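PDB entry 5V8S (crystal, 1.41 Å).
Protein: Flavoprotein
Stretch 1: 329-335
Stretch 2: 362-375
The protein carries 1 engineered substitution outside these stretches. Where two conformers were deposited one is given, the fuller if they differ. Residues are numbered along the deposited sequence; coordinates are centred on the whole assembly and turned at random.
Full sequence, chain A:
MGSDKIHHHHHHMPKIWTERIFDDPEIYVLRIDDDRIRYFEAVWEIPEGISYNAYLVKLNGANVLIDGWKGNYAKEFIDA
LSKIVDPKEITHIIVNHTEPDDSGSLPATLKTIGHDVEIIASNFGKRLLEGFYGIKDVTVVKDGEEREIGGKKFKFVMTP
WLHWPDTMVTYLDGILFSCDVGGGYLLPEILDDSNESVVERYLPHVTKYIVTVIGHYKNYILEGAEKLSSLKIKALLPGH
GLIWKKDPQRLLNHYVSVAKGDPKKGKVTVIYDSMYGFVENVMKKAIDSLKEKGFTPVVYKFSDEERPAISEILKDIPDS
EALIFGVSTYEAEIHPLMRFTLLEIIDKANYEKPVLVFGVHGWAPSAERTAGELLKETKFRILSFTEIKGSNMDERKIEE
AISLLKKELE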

ATOM      1  N   THR A 329      11.629  12.768   2.647  1.00 22.79           N
ATOM      2  CA  THR A 329      11.988  13.057   1.273  1.00 23.94           C
ATOM      3  C   THR A 329      13.355  12.438   1.014  1.00 23.95           C
ATOM      4  O   THR A 329      13.418  11.294   0.571  1.00 23.81           O
ATOM      5  CB  THR A 329      11.968  14.565   1.010  1.00 25.29           C
ATOM      6  OG1 THR A 329      12.925  15.198   1.865  1.00 24.80           O
ATOM      7  CG2 THR A 329      10.572  15.158   1.260  1.00 25.97           C
ATOM      8  N   TYR A 330      14.448  13.144   1.338  1.00 25.38           N
ATOM      9  CA  TYR A 330      15.799  12.667   1.040  1.00 27.03           C
ATOM     10  C   TYR A 330      15.994  12.576  -0.475  1.00 28.94           C
ATOM     11  O   TYR A 330      16.059  13.613  -1.142  1.00 27.78           O
ATOM     12  CB  TYR A 330      16.095  11.355   1.794  1.00 26.91           C
ATOM     13  CG  TYR A 330      15.827  11.483   3.296  1.00 25.26           C
ATOM     14  CD1 TYR A 330      16.753  12.093   4.130  1.00 25.20           C
ATOM     15  CD2 TYR A 330      14.636  11.019   3.867  1.00 24.57           C
ATOM     16  CE1 TYR A 330      16.519  12.229   5.486  1.00 24.91           C
ATOM     17  CE2 TYR A 330      14.386  11.161   5.241  1.00 24.69           C
ATOM     18  CZ  TYR A 330      15.338  11.757   6.039  1.00 24.98           C
ATOM     19  OH  TYR A 330      15.104  11.909   7.398  1.00 25.13           O
ATOM     20  N   GLU A 331      16.057  11.356  -1.034  1.00 30.67           N
ATOM     21  CA  GLU A 331      16.269  11.181  -2.471  1.00 35.84           C
ATOM     22  C   GLU A 331      15.047  11.537  -3.323  1.00 33.62           C
ATOM     23  O   GLU A 331      15.210  11.882  -4.501  1.00 32.85           O
ATOM     24  CB  GLU A 331      16.703   9.732  -2.760  1.00 43.47           C
ATOM     25  CG  GLU A 331      15.604   8.660  -2.585  1.00 50.73           C
ATOM     26  CD  GLU A 331      15.378   8.290  -1.109  1.00 56.94           C
ATOM     27  OE1 GLU A 331      16.007   8.936  -0.231  1.00 58.76           O
ATOM     28  OE2 GLU A 331      14.594   7.341  -0.829  1.00 59.38           O
ATOM     29  N   ALA A 332      13.837  11.472  -2.767  1.00 31.69           N
ATOM     30  CA  ALA A 332      12.606  11.662  -3.534  1.00 31.99           C
ATOM     31  C   ALA A 332      11.686  12.588  -2.756  1.00 33.06           C
ATOM     32  O   ALA A 332      11.846  12.757  -1.550  1.00 34.54           O
ATOM     33  CB  ALA A 332      11.884  10.326  -3.775  1.00 30.93           C
ATOM     34  N   GLU A 333      10.710  13.180  -3.452  1.00 32.62           N
ATOM     35  CA  GLU A 333       9.795  14.099  -2.789  1.00 34.66           C
ATOM     36  C   GLU A 333       8.711  13.365  -2.015  1.00 30.72           C
ATOM     37  O   GLU A 333       8.270  13.857  -0.966  1.00 30.01           O
ATOM     38  CB  GLU A 333       9.133  15.042  -3.802  1.00 39.79           C
ATOM     39  CG  GLU A 333      10.020  16.183  -4.317  1.00 44.85           C
ATOM     40  CD  GLU A 333      10.496  17.136  -3.218  1.00 48.35           C
ATOM     41  OE1 GLU A 333       9.909  17.138  -2.109  1.00 48.76           O
ATOM     42  OE2 GLU A 333      11.463  17.892  -3.478  1.00 49.36           O
ATOM     43  N   ILE A 334       8.247  12.244  -2.536  0.52 28.18           N
ATOM     44  CA  ILE A 334       7.213  11.526  -1.834  0.52 27.42           C
ATOM     45  C   ILE A 334       7.460  10.042  -1.914  0.52 26.08           C
ATOM     46  O   ILE A 334       7.599   9.483  -2.988  0.52 27.54           O
ATOM     47  CB  ILE A 334       5.808  11.815  -2.399  0.52 27.48           C
ATOM     48  CG1 ILE A 334       5.602  13.307  -2.651  0.52 28.30           C
ATOM     49  CG2 ILE A 334       4.747  11.321  -1.440  0.52 28.78           C
ATOM     50  CD1 ILE A 334       4.245  13.620  -3.243  0.52 29.50           C
ATOM     51  N   HIS A 335       7.452   9.489  -0.793  0.52 22.40           N
ATOM     52  CA  HIS A 335       7.657   8.063  -0.768  0.52 19.90           C
ATOM     53  C   HIS A 335       6.352   7.319  -0.936  0.52 21.32           C
ATOM     54  O   HIS A 335       5.291   7.854  -0.664  0.52 23.14           O
ATOM     55  CB  HIS A 335       8.528   7.663   0.401  0.52 15.67           C
ATOM     56  CG  HIS A 335       9.930   8.150   0.234  0.52 15.32           C
ATOM     57  ND1 HIS A 335      10.914   7.390  -0.360  0.52 16.90           N
ATOM     58  CD2 HIS A 335      10.483   9.360   0.474  0.52 16.15           C
ATOM     59  CE1 HIS A 335      12.028   8.095  -0.428  0.52 17.05           C
ATOM     60  NE2 HIS A 335      11.792   9.295   0.068  0.52 15.91           N
ATOM     61  N   GLY A 362      15.092  17.536   1.086  1.00 34.95           N
ATOM     62  CA  GLY A 362      15.879  16.545   0.392  1.00 34.08           C
ATOM     63  C   GLY A 362      16.593  17.108  -0.826  1.00 32.66           C
ATOM     64  O   GLY A 362      16.679  18.316  -1.049  1.00 34.22           O
ATOM     65  N   TRP A 363      17.105  16.197  -1.636  1.00 30.56           N
ATOM     66  CA  TRP A 363      17.880  16.555  -2.815  1.00 30.37           C
ATOM     67  C   TRP A 363      17.239  16.004  -4.079  1.00 33.97           C
ATOM     68  O   TRP A 363      17.927  15.646  -5.041  1.00 33.74           O
ATOM     69  CB  TRP A 363      19.321  16.076  -2.667  1.00 27.98           C
ATOM     70  CG  TRP A 363      19.453  14.608  -2.391  1.00 28.00           C
ATOM     71  CD1 TRP A 363      19.534  13.622  -3.304  1.00 26.79           C
ATOM     72  CD2 TRP A 363      19.530  13.975  -1.106  1.00 27.36           C
ATOM     73  NE1 TRP A 363      19.663  12.401  -2.681  1.00 26.06           N
ATOM     74  CE2 TRP A 363      19.665  12.590  -1.330  1.00 25.85           C
ATOM     75  CE3 TRP A 363      19.488  14.443   0.206  1.00 26.84           C
ATOM     76  CZ2 TRP A 363      19.782  11.672  -0.296  1.00 24.83           C
ATOM     77  CZ3 TRP A 363      19.593  13.523   1.241  1.00 26.30           C
ATOM     78  CH2 TRP A 363      19.744  12.158   0.984  1.00 25.77           C
ATOM     79  N   ALA A 364      15.918  15.930  -4.084  1.00 36.33           N
ATOM     80  CA  ALA A 364      15.209  15.395  -5.227  1.00 40.12           C
ATOM     81  C   ALA A 364      15.348  16.339  -6.421  1.00 43.26           C
ATOM     82  O   ALA A 364      15.428  17.560  -6.249  1.00 41.95           O
ATOM     83  CB  ALA A 364      13.732  15.235  -4.883  1.00 40.15           C
ATOM     84  N   PRO A 365      15.390  15.799  -7.642  1.00 47.79           N
ATOM     85  CA  PRO A 365      15.343  16.655  -8.833  1.00 50.68           C
ATOM     86  C   PRO A 365      14.162  17.615  -8.776  1.00 53.68           C
ATOM     87  O   PRO A 365      13.070  17.265  -8.318  1.00 53.67           O
ATOM     88  CB  PRO A 365      15.198  15.650  -9.981  1.00 50.38           C
ATOM     89  CG  PRO A 365      15.865  14.411  -9.474  1.00 49.79           C
ATOM     90  CD  PRO A 365      15.623  14.384  -7.986  1.00 49.30           C
ATOM     91  N   SER A 366      14.389  18.838  -9.260  1.00 56.34           N
ATOM     92  CA  SER A 366      13.415  19.908  -9.067  1.00 59.34           C
ATOM     93  C   SER A 366      12.079  19.608  -9.738  1.00 60.26           C
ATOM     94  O   SER A 366      11.045  20.133  -9.310  1.00 60.48           O
ATOM     95  CB  SER A 366      13.986  21.234  -9.577  1.00 60.91           C
ATOM     96  OG  SER A 366      15.132  21.609  -8.828  1.00 62.18           O
ATOM     97  N   ALA A 367      12.071  18.767 -10.775  1.00 60.52           N
ATOM     98  CA  ALA A 367      10.853  18.498 -11.536  1.00 60.98           C
ATOM     99  C   ALA A 367       9.885  17.552 -10.828  1.00 61.30           C
ATOM    100  O   ALA A 367       8.811  17.272 -11.376  1.00 61.61           O
ATOM    101  CB  ALA A 367      11.202  17.942 -12.922  1.00 60.77           C
ATOM    102  N   GLU A 368      10.220  17.055  -9.639  1.00 60.24           N
ATOM    103  CA  GLU A 368       9.327  16.160  -8.915  1.00 58.78           C
ATOM    104  C   GLU A 368       8.288  16.963  -8.141  1.00 58.76           C
ATOM    105  O   GLU A 368       8.620  17.951  -7.476  1.00 58.27           O
ATOM    106  CB  GLU A 368      10.122  15.280  -7.948  1.00 57.43           C
ATOM    107  CG  GLU A 368      10.648  13.996  -8.560  1.00 57.10           C
ATOM    108  CD  GLU A 368      11.439  13.160  -7.572  1.00 57.00           C
ATOM    109  OE1 GLU A 368      11.132  13.208  -6.360  1.00 55.55           O
ATOM    110  OE2 GLU A 368      12.372  12.455  -8.010  1.00 57.54           O
ATOM    111  N   ARG A 369       7.016  16.547  -8.258  1.00 58.67           N
ATOM    112  CA  ARG A 369       5.928  17.114  -7.451  1.00 58.09           C
ATOM    113  C   ARG A 369       6.192  16.926  -5.944  1.00 57.03           C
ATOM    114  O   ARG A 369       6.451  15.811  -5.471  1.00 56.57           O
ATOM    115  CB  ARG A 369       4.600  16.438  -7.846  1.00 58.84           C
ATOM    116  CG  ARG A 369       3.834  17.030  -9.088  1.00 59.92           C
ATOM    117  CD  ARG A 369       2.702  18.038  -8.669  1.00 60.58           C
ATOM    118  NE  ARG A 369       1.376  17.877  -9.304  1.00 60.60           N
ATOM    119  CZ  ARG A 369       0.664  16.740  -9.363  1.00 60.47           C
ATOM    120  NH1 ARG A 369       1.132  15.596  -8.871  1.00 60.40           N
ATOM    121  NH2 ARG A 369      -0.532  16.727  -9.930  1.00 60.10           N
ATOM    122  N   THR A 370       6.116  18.024  -5.180  1.00 55.36           N
ATOM    123  CA  THR A 370       6.238  17.951  -3.732  1.00 53.34           C
ATOM    124  C   THR A 370       4.902  17.562  -3.102  1.00 51.10           C
ATOM    125  O   THR A 370       3.837  17.663  -3.719  1.00 49.79           O
ATOM    126  CB  THR A 370       6.654  19.302  -3.147  1.00 53.04           C
ATOM    127  OG1 THR A 370       5.522  20.180  -3.133  1.00 51.18           O
ATOM    128  CG2 THR A 370       7.797  19.937  -3.959  1.00 53.69           C
ATOM    129  N   ALA A 371       4.968  17.127  -1.840  1.00 48.98           N
ATOM    130  CA  ALA A 371       3.747  16.794  -1.114  1.00 48.50           C
ATOM    131  C   ALA A 371       2.822  18.000  -1.028  1.00 49.98           C
ATOM    132  O   ALA A 371       1.601  17.870  -1.184  1.00 48.53           O
ATOM    133  CB  ALA A 371       4.089  16.289   0.287  1.00 47.35           C
ATOM    134  N   GLY A 372       3.387  19.185  -0.793  1.00 51.99           N
ATOM    135  CA  GLY A 372       2.562  20.379  -0.682  1.00 53.89           C
ATOM    136  C   GLY A 372       1.889  20.749  -1.991  1.00 55.94           C
ATOM    137  O   GLY A 372       0.686  21.026  -2.031  1.00 56.09           O
ATOM    138  N   GLU A 373       2.661  20.780  -3.080  1.00 57.08           N
ATOM    139  CA  GLU A 373       2.095  21.109  -4.385  1.00 58.98           C
ATOM    140  C   GLU A 373       0.919  20.197  -4.710  1.00 56.17           C
ATOM    141  O   GLU A 373      -0.077  20.631  -5.301  1.00 56.07           O
ATOM    142  CB  GLU A 373       3.179  20.982  -5.462  1.00 62.69           C
ATOM    143  CG  GLU A 373       3.017  21.951  -6.620  1.00 66.26           C
ATOM    144  CD  GLU A 373       3.929  21.635  -7.799  1.00 69.12           C
ATOM    145  OE1 GLU A 373       3.405  21.327  -8.895  1.00 70.04           O
ATOM    146  OE2 GLU A 373       5.168  21.692  -7.627  1.00 69.84           O
ATOM    147  N   LEU A 374       1.019  18.925  -4.327  1.00 51.54           N
ATOM    148  CA  LEU A 374      -0.060  17.979  -4.586  1.00 47.09           C
ATOM    149  C   LEU A 374      -1.304  18.325  -3.774  1.00 45.06           C
ATOM    150  O   LEU A 374      -2.423  18.356  -4.306  1.00 43.96           O
ATOM    151  CB  LEU A 374       0.422  16.569  -4.254  1.00 44.64           C
ATOM    152  CG  LEU A 374      -0.638  15.492  -4.366  1.00 43.22           C
ATOM    153  CD1 LEU A 374      -1.291  15.512  -5.760  1.00 42.82           C
ATOM    154  CD2 LEU A 374      -0.000  14.155  -4.063  1.00 42.29           C
ATOM    155  N   LEU A 375      -1.130  18.568  -2.471  1.00 42.98           N
ATOM    156  CA  LEU A 375      -2.258  18.948  -1.628  1.00 42.90           C
ATOM    157  C   LEU A 375      -2.841  20.284  -2.061  1.00 44.14           C
ATOM    158  O   LEU A 375      -4.050  20.516  -1.906  1.00 42.61           O
ATOM    159  CB  LEU A 375      -1.815  18.998  -0.164  1.00 40.70           C
ATOM    160  CG  LEU A 375      -1.734  17.645   0.543  1.00 39.13           C
ATOM    161  CD1 LEU A 375      -0.815  17.729   1.742  1.00 40.23           C
ATOM    162  CD2 LEU A 375      -3.125  17.185   0.969  1.00 38.74           C
TER
HETATM  163  O   HOH W   1       7.651  16.497  -0.532  1.00 31.86           O
HETATM  164  O   HOH W   2       8.611  11.775  -5.643  1.00 33.28           O

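The most unusual feature of this contact is the crowding around a single carbonyl, Y330 O, which turns toward the second stretch while the CA-to-CB bond of Y330 points away overall. Y330 O accepts a hydrogen bond from W363 N at 2.8 Å, with an N-H...acceptor angle of 160°, and it also receives a CA-H...O contact from G362 CA at 3.3 Å, with an angle of 125° at the hydrogen. G362 suits this place for a measurable reason: an ideal CB built on it would lie 2.3 Å from Y330 O and 2.8 Å from T329 OG1, a clash with both. Its backbone can therefore approach until the CA atoms of Y330 and G362 are 3.9 Å apart. T329 OG1 lies 3.3 Å from G362 N, but the angle is too poor for a hydrogen bond.

The carbonyl is presented by a type II' turn from T329 to A332, in which Y330 has a positive phi of 64° and a psi of -109°. The turn's backbone bond, A332 N to T329 O, is weak at 3.4 Å. T329 O also accepts a stronger-looking bond from H335 NE2 at 2.6 Å and 168°, so the imidazole ties the end of the first stretch back to its beginning, although H335 itself does not touch the second stretch.

W363, with chi1 in the p well and chi2 at 88°, brings its indole alongside the turn. E331 CA sits over one face, 4.0 Å from the centroid of the W363 five-membered ring and 29° off the ring normal, a CH-pi arrangement. Y330 O lies over the same face, and W363 CH2 packs against Y330 CB at 3.8 Å. W363 NE1 and A364 N are buried by the contact without a partner in the model. The small A364 fits close to the backbone, where its CA makes a CA-H...O contact with E331 O at 3.6 Å and its CB lies 4.0 Å from A332 C.

The second direct hydrogen bond reverses the roles: the first stretch now supplies a backbone donor and the second a side-chain acceptor. E333 N donates to E368 OE1 at 2.9 Å and 153°. E368 closes a type I turn that begins at P365, its backbone N bonding P365 O at 3.1 Å, and its m, t side chain extends to the acceptor position. Water 2 extends this link, donating to E368 OE1 at 3.0 Å and accepting from I334 N at 3.2 Å.

E333 has the largest covered area, 100 Å² of the 598 Å² buried by both sides. Water 1 donates to E333 O at 2.7 Å and to E333 OE1 at 2.8 Å while accepting from A371 N at 3.1 Å, bridging E333 to the first turn of the helix. T370 caps that helix, its OG1 accepting from E373 N at 2.9 Å. Beside it, I334 contributes an apolar tip, with CD1 4.4 Å from both A371 CB and L374 CD2.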